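PDB 3LKV: ABC transporter substrate-binding protein from Vibrio cholerae, which probably serves as the periplasmic substrate-binding component of an ABC transporter, with phenylalanine bound between its two lobes. Local coordinates for residues 171-176 with 192-197; 188-191 with 196-199. One frame throughout, in Å; residues are numbered along the deposited sequence.

Both contacts lie in the lobe built on the mixed sheet, and both end on strand 196-199 or the turn leading into it. They follow the chain from strand 171-176 through helix 183-191. Contact 1 joins the edge strand to the turn; it has two buried residues, V173 and S194, and an exposed one, K193. Contact 2 is wholly buried and joins the C-terminal part of the helix to the strand. Its chemistry is aliphatic, whereas contact 1 sets a valine against backbone and hydroxyl oxygens. I190 connects them, since its CD1 lies 3.7 Å from V173 O. Each contact also gives one carbonyl oxygen to the same zinc ion.

Contact 1. Residues 171-176 with 192-197; sequences KLVEAT and EKSDVI. With ZN (zinc ion), chain E.
V173 meets K193 and S194 through van der Waals contact alone. Its CG2 methyl lies 3.7 Å from the carbonyl oxygen K193 O. The other methyl, CG1, comes alongside the start of the lysine side chain, 4.3 Å from K193 CB. Beyond that point the lysine turns away, and its amino end takes no part. The branch carbon V173 CB faces the hydroxyl of S194, with OG at 3.8 Å. V173 CG1 is anti to the backbone N (chi1 -179°), which leaves CG2 beside that N and near both oxygens. No hydrogen bond joins the two segments.

The polar atoms that V173 meets have partners outside the segments. K193 O is hydrogen-bonded to S142 OG, and S194 OG to I190 O of helix 183-191. The serine hydroxyl thus ties the turn back to that helix while V173 packs against it.

In the fold this is a beta-alpha-beta crossover of the mixed sheet. Strands 171-176, 142-147 and 196-199 run parallel. Strand 171-176 is an edge strand, and strand 142-147 lies between it and strand 196-199. Helix 183-191 makes the connection, and the contact sits at the turn where the chain re-enters the sheet. Backbone bonds from V173 to I143 and V145 hold the edge strand in place.

Metal binding uses the far side of the turn. S194 O binds the zinc ion at 2.1 Å, so this serine serves the metal with its backbone and the helix with its side chain. Water 1, also on the zinc, donates a hydrogen bond to E192 O (3.0 Å). It donates another to E192 OE1 (3.2 Å). E192 thus lies in the second shell and probably helps to orient this water. A191 O, T221 OG1 and a second water are the other zinc ligands.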
loop_
_atom_site.group_PDB
_atom_site.type_symbol
_atom_site.label_atom_id
_atom_site.label_comp_id
_atom_site.label_asym_id
_atom_site.label_seq_id
_atom_site.Cartn_x
_atom_site.Cartn_y
_atom_site.Cartn_z
ATOM N N LYS A 171 6.793 -32.755 -31.331
ATOM C CA LYS A 171 5.412 -32.542 -31.646
ATOM C C LYS A 171 4.797 -31.605 -30.583
ATOM O O LYS A 171 5.115 -31.718 -29.404
ATOM C CB LYS A 171 4.740 -33.925 -31.630
ATOM C CG LYS A 171 3.231 -33.940 -31.855
ATOM C CD LYS A 171 2.655 -35.398 -31.775
ATOM C CE LYS A 171 1.232 -35.505 -32.378
ATOM N NZ LYS A 171 0.142 -35.022 -31.486
ATOM N N LEU A 172 3.979 -30.648 -31.022
ATOM C CA LEU A 172 3.224 -29.742 -30.143
ATOM C C LEU A 172 1.807 -30.200 -30.016
ATOM O O LEU A 172 1.194 -30.399 -30.986
ATOM C CB LEU A 172 3.157 -28.317 -30.725
ATOM C CG LEU A 172 4.320 -27.419 -30.406
ATOM C CD1 LEU A 172 4.006 -25.968 -30.889
ATOM C CD2 LEU A 172 4.589 -27.472 -28.893
ATOM N N VAL A 173 1.298 -30.334 -28.815
ATOM C CA VAL A 173 -0.089 -30.620 -28.595
ATOM C C VAL A 173 -0.739 -29.401 -27.963
ATOM O O VAL A 173 -0.380 -29.018 -26.867
ATOM C CB VAL A 173 -0.243 -31.785 -27.638
ATOM C CG1 VAL A 173 -1.733 -32.093 -27.446
ATOM C CG2 VAL A 173 0.503 -33.017 -28.176
ATOM N N GLU A 174 -1.701 -28.798 -28.640
ATOM C CA GLU A 174 -2.226 -27.489 -28.261
ATOM C C GLU A 174 -3.682 -27.486 -27.861
ATOM O O GLU A 174 -4.482 -28.186 -28.463
ATOM C CB GLU A 174 -2.151 -26.545 -29.450
ATOM C CG GLU A 174 -0.844 -26.568 -30.218
ATOM C CD GLU A 174 -0.829 -25.624 -31.449
ATOM O OE1 GLU A 174 -1.710 -24.716 -31.598
ATOM O OE2 GLU A 174 0.114 -25.817 -32.255
ATOM N N ALA A 175 -4.046 -26.655 -26.897
ATOM C CA ALA A 175 -5.440 -26.400 -26.625
ATOM C C ALA A 175 -5.610 -24.935 -26.217
ATOM O O ALA A 175 -4.709 -24.345 -25.609
ATOM C CB ALA A 175 -5.922 -27.302 -25.576
ATOM N N THR A 176 -6.745 -24.337 -26.542
ATOM C CA THR A 176 -6.945 -22.960 -26.168
ATOM C C THR A 176 -7.857 -22.865 -24.982
ATOM O O THR A 176 -8.636 -23.755 -24.735
ATOM C CB THR A 176 -7.474 -22.093 -27.318
ATOM O OG1 THR A 176 -8.683 -22.643 -27.818
ATOM C CG2 THR A 176 -6.422 -22.025 -28.401
ATOM N N GLU A 192 -2.328 -36.144 -21.209
ATOM C CA GLU A 192 -1.950 -37.539 -21.470
ATOM C C GLU A 192 -1.294 -37.733 -22.846
ATOM O O GLU A 192 -0.569 -38.710 -23.057
ATOM C CB GLU A 192 -3.158 -38.484 -21.276
ATOM C CG GLU A 192 -3.702 -38.550 -19.767
ATOM C CD GLU A 192 -2.690 -39.105 -18.748
ATOM O OE1 GLU A 192 -1.463 -39.262 -19.041
ATOM O OE2 GLU A 192 -3.119 -39.411 -17.618
ATOM N N LYS A 193 -1.528 -36.808 -23.772
ATOM C CA LYS A 193 -0.816 -36.818 -25.064
ATOM C C LYS A 193 0.497 -36.025 -24.992
ATOM O O LYS A 193 1.187 -35.905 -25.991
ATOM C CB LYS A 193 -1.682 -36.189 -26.182
ATOM C CG LYS A 193 -3.084 -36.830 -26.458
ATOM C CD LYS A 193 -4.141 -35.717 -26.674
ATOM C CE LYS A 193 -5.214 -36.059 -27.715
ATOM N NZ LYS A 193 -6.172 -37.127 -27.321
ATOM N N SER A 194 0.876 -35.506 -23.828
ATOM C CA SER A 194 2.062 -34.673 -23.749
ATOM C C SER A 194 3.077 -35.271 -22.832
ATOM O O SER A 194 2.720 -35.817 -21.831
ATOM C CB SER A 194 1.676 -33.295 -23.239
ATOM O OG SER A 194 0.693 -32.741 -24.079
ATOM N N ASP A 195 4.351 -35.168 -23.148
ATOM C CA ASP A 195 5.368 -35.593 -22.181
ATOM C C ASP A 195 5.617 -34.519 -21.171
ATOM O O ASP A 195 6.096 -34.808 -20.092
ATOM C CB ASP A 195 6.675 -35.999 -22.873
ATOM C CG ASP A 195 6.483 -37.197 -23.820
ATOM O OD1 ASP A 195 6.003 -38.219 -23.328
ATOM O OD2 ASP A 195 6.775 -37.105 -25.040
ATOM N N VAL A 196 5.289 -33.270 -21.502
ATOM C CA VAL A 196 5.481 -32.150 -20.574
ATOM C C VAL A 196 4.573 -31.033 -21.022
ATOM O O VAL A 196 4.298 -30.922 -22.207
ATOM C CB VAL A 196 6.951 -31.684 -20.549
ATOM C CG1 VAL A 196 7.457 -31.318 -21.970
ATOM C CG2 VAL A 196 7.159 -30.546 -19.557
ATOM N N ILE A 197 4.071 -30.237 -20.091
ATOM C CA ILE A 197 3.291 -29.074 -20.430
ATOM C C ILE A 197 4.212 -27.843 -20.283
ATOM O O ILE A 197 4.908 -27.676 -19.245
ATOM C CB ILE A 197 2.127 -28.887 -19.488
ATOM C CG1 ILE A 197 1.247 -30.163 -19.384
ATOM C CG2 ILE A 197 1.346 -27.679 -19.898
ATOM C CD1 ILE A 197 0.526 -30.490 -20.610
HETATM ZN ZN ZN E . 1.628 -36.732 -20.219
HETATM O O HOH W 1 1.278 -39.124 -20.759
HETATM O O HOH W 2 3.576 -37.422 -19.178
#

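Contact 2. Residues 188-191 with 196-199. With ZN (zinc ion), chain E.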
loop_
_atom_site.group_PDB
_atom_site.type_symbol
_atom_site.label_atom_id
_atom_site.label_comp_id
_atom_site.label_asym_id
_atom_site.label_seq_id
_atom_site.Cartn_x
_atom_site.Cartn_y
_atom_site.Cartn_z
ATOM N N GLN A 188 -6.293 -30.752 -18.964
ATOM C CA GLN A 188 -6.777 -32.125 -18.905
ATOM C C GLN A 188 -6.928 -32.721 -20.289
ATOM O O GLN A 188 -6.559 -33.857 -20.504
ATOM C CB GLN A 188 -8.114 -32.169 -18.195
ATOM C CG GLN A 188 -8.616 -33.541 -17.998
ATOM C CD GLN A 188 -10.049 -33.539 -17.550
ATOM O OE1 GLN A 188 -10.919 -32.956 -18.212
ATOM N NE2 GLN A 188 -10.312 -34.171 -16.425
ATOM N N ALA A 189 -7.476 -31.960 -21.226
ATOM C CA ALA A 189 -7.641 -32.465 -22.579
ATOM C C ALA A 189 -6.317 -32.891 -23.221
ATOM O O ALA A 189 -6.324 -33.688 -24.169
ATOM C CB ALA A 189 -8.349 -31.422 -23.486
ATOM N N ILE A 190 -5.190 -32.360 -22.772
ATOM C CA ILE A 190 -3.932 -32.629 -23.485
ATOM C C ILE A 190 -2.828 -33.319 -22.690
ATOM O O ILE A 190 -1.813 -33.717 -23.282
ATOM C CB ILE A 190 -3.327 -31.315 -24.100
ATOM C CG1 ILE A 190 -2.888 -30.319 -23.004
ATOM C CG2 ILE A 190 -4.316 -30.690 -25.043
ATOM C CD1 ILE A 190 -1.983 -29.148 -23.546
ATOM N N ALA A 191 -3.003 -33.428 -21.377
ATOM C CA ALA A 191 -1.894 -33.811 -20.522
ATOM C C ALA A 191 -1.430 -35.251 -20.826
ATOM O O ALA A 191 -0.254 -35.510 -20.776
ATOM C CB ALA A 191 -2.250 -33.657 -19.048
ATOM N N VAL A 196 5.289 -33.270 -21.502
ATOM C CA VAL A 196 5.481 -32.150 -20.574
ATOM C C VAL A 196 4.573 -31.033 -21.022
ATOM O O VAL A 196 4.298 -30.922 -22.207
ATOM C CB VAL A 196 6.951 -31.684 -20.549
ATOM C CG1 VAL A 196 7.457 -31.318 -21.970
ATOM C CG2 VAL A 196 7.159 -30.546 -19.557
ATOM N N ILE A 197 4.071 -30.237 -20.091
ATOM C CA ILE A 197 3.291 -29.074 -20.430
ATOM C C ILE A 197 4.212 -27.843 -20.283
ATOM O O ILE A 197 4.908 -27.676 -19.245
ATOM C CB ILE A 197 2.127 -28.887 -19.488
ATOM C CG1 ILE A 197 1.247 -30.163 -19.384
ATOM C CG2 ILE A 197 1.346 -27.679 -19.898
ATOM C CD1 ILE A 197 0.526 -30.490 -20.610
ATOM N N TYR A 198 4.225 -27.021 -21.316
ATOM C CA TYR A 198 4.929 -25.772 -21.297
ATOM C C TYR A 198 3.955 -24.711 -20.848
ATOM O O TYR A 198 3.027 -24.362 -21.555
ATOM C CB TYR A 198 5.456 -25.441 -22.697
ATOM C CG TYR A 198 6.187 -24.097 -22.825
ATOM C CD1 TYR A 198 7.211 -23.765 -21.974
ATOM C CD2 TYR A 198 5.868 -23.197 -23.830
ATOM C CE1 TYR A 198 7.904 -22.591 -22.104
ATOM C CE2 TYR A 198 6.577 -21.984 -23.978
ATOM C CZ TYR A 198 7.592 -21.687 -23.110
ATOM O OH TYR A 198 8.275 -20.499 -23.198
ATOM N N ALA A 199 4.164 -24.199 -19.644
ATOM C CA ALA A 199 3.294 -23.169 -19.110
ATOM C C ALA A 199 3.905 -21.831 -19.581
ATOM O O ALA A 199 4.926 -21.394 -19.072
ATOM C CB ALA A 199 3.226 -23.257 -17.556
HETATM ZN ZN ZN E . 1.628 -36.732 -20.219
HETATM O O HOH W 1 1.278 -39.124 -20.759
HETATM O O HOH W 2 3.576 -37.422 -19.178
#
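The helix-to-strand return of an alpha/beta lobe brings the C-terminal part of helix 183-191 against strand 196-199, consistent with the type I periplasmic binding protein fold. The buried side chains I190, A191 and I197 make the contact. I197 does the touching with one atom, its CD1 methyl. That methyl reaches I190 CD1 at 4.1 Å and the backbone carbon A191 CA, also at 4.1 Å. A191 CB lies slightly farther from it, at 4.5 Å. The two isoleucine side chains lie at an oblique angle and meet through their terminal methyls. In I197, CG1 is anti to the carbonyl carbon (chi1 -53°) and the chain bends again at chi2 (-67°), which carries CD1 toward the helix.

Neighbouring elements close the cluster. I197 also packs on V223 of the next strand and on M212 of helix 209-218, and I190 rests on V146. The strand is held in the sheet by backbone bonds from I197 to P222 and F224.

A191 has a second role. A191 O binds the zinc ion at 2.3 Å. I197 packs on T221 as well, and its CD1 also lies near the S194 side chain, so it backs all three residues that bind the metal.

With no hydrogen bond or charge across it, the contact is purely apolar. It probably gains chiefly from keeping buried methyls away from water. The bond from A191 O to the zinc adds a polar link between the C-terminal part of the helix and the loop carrying T221, right beside the aliphatic cluster.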